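Local coordinates for protein 6-phosphogluconolactonase (Thermotoga maritima, PDB 1VL1) that catalyses the hydrolysis of 6-phosphogluconolactone to 6-phosphogluconate, the second step in the oxidative stage of the pentose phosphate pathway, at residues F138-L143 against Y192-I197. Residues are numbered along the deposited sequence; the frame is centred on the assembly and turned at random.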
loop_
_atom_site.group_PDB
_atom_site.type_symbol
_atom_site.label_atom_id
_atom_site.label_comp_id
_atom_site.label_asym_id
_atom_site.label_seq_id
_atom_site.Cartn_x
_atom_site.Cartn_y
_atom_site.Cartn_z
ATOM N N PHE A 138 -6.039 -9.665 -3.235
ATOM C CA PHE A 138 -5.826 -8.362 -3.852
ATOM C C PHE A 138 -5.220 -8.563 -5.237
ATOM O O PHE A 138 -4.435 -9.507 -5.477
ATOM C CB PHE A 138 -4.911 -7.505 -3.005
ATOM C CG PHE A 138 -5.384 -7.283 -1.615
ATOM C CD1 PHE A 138 -6.557 -6.573 -1.372
ATOM C CD2 PHE A 138 -4.649 -7.715 -0.543
ATOM C CE1 PHE A 138 -6.996 -6.353 -0.072
ATOM C CE2 PHE A 138 -5.057 -7.460 0.769
ATOM C CZ PHE A 138 -6.242 -6.801 1.004
ATOM N N ASP A 139 -5.591 -7.697 -6.149
ATOM C CA ASP A 139 -5.028 -7.701 -7.509
ATOM C C ASP A 139 -3.702 -6.931 -7.547
ATOM O O ASP A 139 -2.748 -7.350 -8.208
ATOM C CB ASP A 139 -6.031 -7.062 -8.477
ATOM C CG ASP A 139 -7.243 -7.895 -8.655
ATOM O OD1 ASP A 139 -7.152 -9.059 -9.144
ATOM O OD2 ASP A 139 -8.359 -7.478 -8.300
ATOM N N LEU A 140 -3.635 -5.854 -6.784
ATOM C CA LEU A 140 -2.514 -4.952 -6.864
ATOM C C LEU A 140 -2.259 -4.305 -5.537
ATOM O O LEU A 140 -3.212 -3.907 -4.887
ATOM C CB LEU A 140 -2.882 -3.909 -7.873
ATOM C CG LEU A 140 -1.906 -2.831 -8.285
ATOM C CD1 LEU A 140 -0.628 -3.449 -8.787
ATOM C CD2 LEU A 140 -2.487 -2.027 -9.400
ATOM N N ALA A 141 -0.990 -4.229 -5.112
ATOM C CA ALA A 141 -0.625 -3.520 -3.923
ATOM C C ALA A 141 0.409 -2.472 -4.344
ATOM O O ALA A 141 1.363 -2.795 -5.012
ATOM C CB ALA A 141 -0.059 -4.436 -2.869
ATOM N N ILE A 142 0.152 -1.231 -4.014
ATOM C CA ILE A 142 1.056 -0.094 -4.293
ATOM C C ILE A 142 1.635 0.360 -2.966
ATOM O O ILE A 142 0.952 0.992 -2.099
ATOM C CB ILE A 142 0.322 1.072 -5.037
ATOM C CG1 ILE A 142 -0.386 0.570 -6.287
ATOM C CG2 ILE A 142 1.309 2.187 -5.396
ATOM C CD1 ILE A 142 -1.324 1.549 -6.950
ATOM N N LEU A 143 2.904 0.019 -2.774
ATOM C CA LEU A 143 3.534 0.152 -1.489
ATOM C C LEU A 143 4.735 1.038 -1.537
ATOM O O LEU A 143 5.368 1.173 -2.618
ATOM C CB LEU A 143 3.972 -1.235 -1.010
ATOM C CG LEU A 143 2.849 -2.247 -0.858
ATOM C CD1 LEU A 143 3.426 -3.622 -0.419
ATOM C CD2 LEU A 143 1.781 -1.746 0.121
ATOM N N TYR A 192 0.065 -8.680 -7.851
ATOM C CA TYR A 192 1.165 -7.780 -8.213
ATOM C C TYR A 192 1.462 -6.863 -7.052
ATOM O O TYR A 192 0.568 -6.281 -6.478
ATOM C CB TYR A 192 0.794 -6.961 -9.457
ATOM C CG TYR A 192 0.509 -7.811 -10.673
ATOM C CD1 TYR A 192 1.528 -8.270 -11.455
ATOM C CD2 TYR A 192 -0.808 -8.205 -10.990
ATOM C CE1 TYR A 192 1.284 -9.098 -12.555
ATOM C CE2 TYR A 192 -1.083 -9.052 -12.106
ATOM C CZ TYR A 192 -0.003 -9.488 -12.876
ATOM O OH TYR A 192 -0.181 -10.293 -13.990
ATOM N N VAL A 193 2.736 -6.783 -6.661
ATOM C CA VAL A 193 3.157 -5.885 -5.658
ATOM C C VAL A 193 4.121 -4.889 -6.327
ATOM O O VAL A 193 5.069 -5.298 -7.014
ATOM C CB VAL A 193 3.897 -6.604 -4.519
ATOM C CG1 VAL A 193 4.539 -5.628 -3.625
ATOM C CG2 VAL A 193 2.940 -7.459 -3.715
ATOM N N LEU A 194 3.796 -3.610 -6.175
ATOM C CA LEU A 194 4.615 -2.512 -6.692
ATOM C C LEU A 194 5.199 -1.755 -5.529
ATOM O O LEU A 194 4.466 -1.288 -4.656
ATOM C CB LEU A 194 3.758 -1.539 -7.507
ATOM C CG LEU A 194 2.859 -2.153 -8.585
ATOM C CD1 LEU A 194 2.223 -1.033 -9.484
ATOM C CD2 LEU A 194 3.577 -3.124 -9.420
ATOM N N PHE A 195 6.514 -1.565 -5.508
ATOM C CA PHE A 195 7.152 -0.704 -4.509
ATOM C C PHE A 195 7.574 0.599 -5.199
ATOM O O PHE A 195 8.150 0.559 -6.270
ATOM C CB PHE A 195 8.436 -1.358 -3.942
ATOM C CG PHE A 195 8.152 -2.463 -2.956
ATOM C CD1 PHE A 195 7.947 -2.162 -1.603
ATOM C CD2 PHE A 195 8.160 -3.790 -3.363
ATOM C CE1 PHE A 195 7.690 -3.159 -0.695
ATOM C CE2 PHE A 195 7.925 -4.787 -2.422
ATOM C CZ PHE A 195 7.693 -4.484 -1.147
ATOM N N LEU A 196 7.343 1.732 -4.543
ATOM C CA LEU A 196 7.677 3.047 -5.088
ATOM C C LEU A 196 8.659 3.695 -4.141
ATOM O O LEU A 196 8.275 4.018 -3.015
ATOM C CB LEU A 196 6.417 3.901 -5.163
ATOM C CG LEU A 196 5.446 3.727 -6.292
ATOM C CD1 LEU A 196 5.261 2.376 -6.758
ATOM C CD2 LEU A 196 4.161 4.477 -6.008
ATOM N N ILE A 197 9.911 3.817 -4.562
ATOM C CA ILE A 197 10.978 4.317 -3.711
ATOM C C ILE A 197 11.814 5.308 -4.473
ATOM O O ILE A 197 11.957 5.197 -5.708
ATOM C CB ILE A 197 11.867 3.215 -3.113
ATOM C CG1 ILE A 197 12.586 2.355 -4.195
ATOM C CG2 ILE A 197 11.068 2.326 -2.155
ATOM C CD1 ILE A 197 13.784 1.679 -3.586
#
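Leu143 O receives the amide of Leu196 at 2.8 Å from its N and a CA-H...O contact from Phe195 CA at 3.2 Å, two donors from successive residues. The pattern, an amide N-H with a CA-H beside it on one carbonyl, recurs at Tyr192 O, which takes the amide of Ala141 and the CA-H of Leu140. Between them, Leu194 bonds to the other strand through both its N and its O: the N donates almost straight to Ala141 O (171°), while the O accepts Leu143 N. The ladder begins less regularly, since Tyr192 N reaches Asp139 O at 3.1 Å from above the carbonyl plane, and that oxygen also lies at the edge of the tyrosine ring, 3.5 Å from CD2.

On the face of Leu140, Ile142, Tyr192 and Leu194, Leu140 CD1 rests 3.7 Å from Leu194 CG, the two side chains crossing at a slant. Farther along, Ile142 CG2 meets Leu196 CD2. The other face carries Leu143, whose CD1 touches Val193 CG1 while its CB approaches the Phe195 ring obliquely.

Both strands are inner members of the parallel part of the mixed, Rossmann-like sheet, 140-143 flanked by strand 47-51 and 192-198 by strand 225-231. Leu140, Tyr192, Leu194 and Leu196 touch helix 25-43, and Phe195 stacks on Trp228.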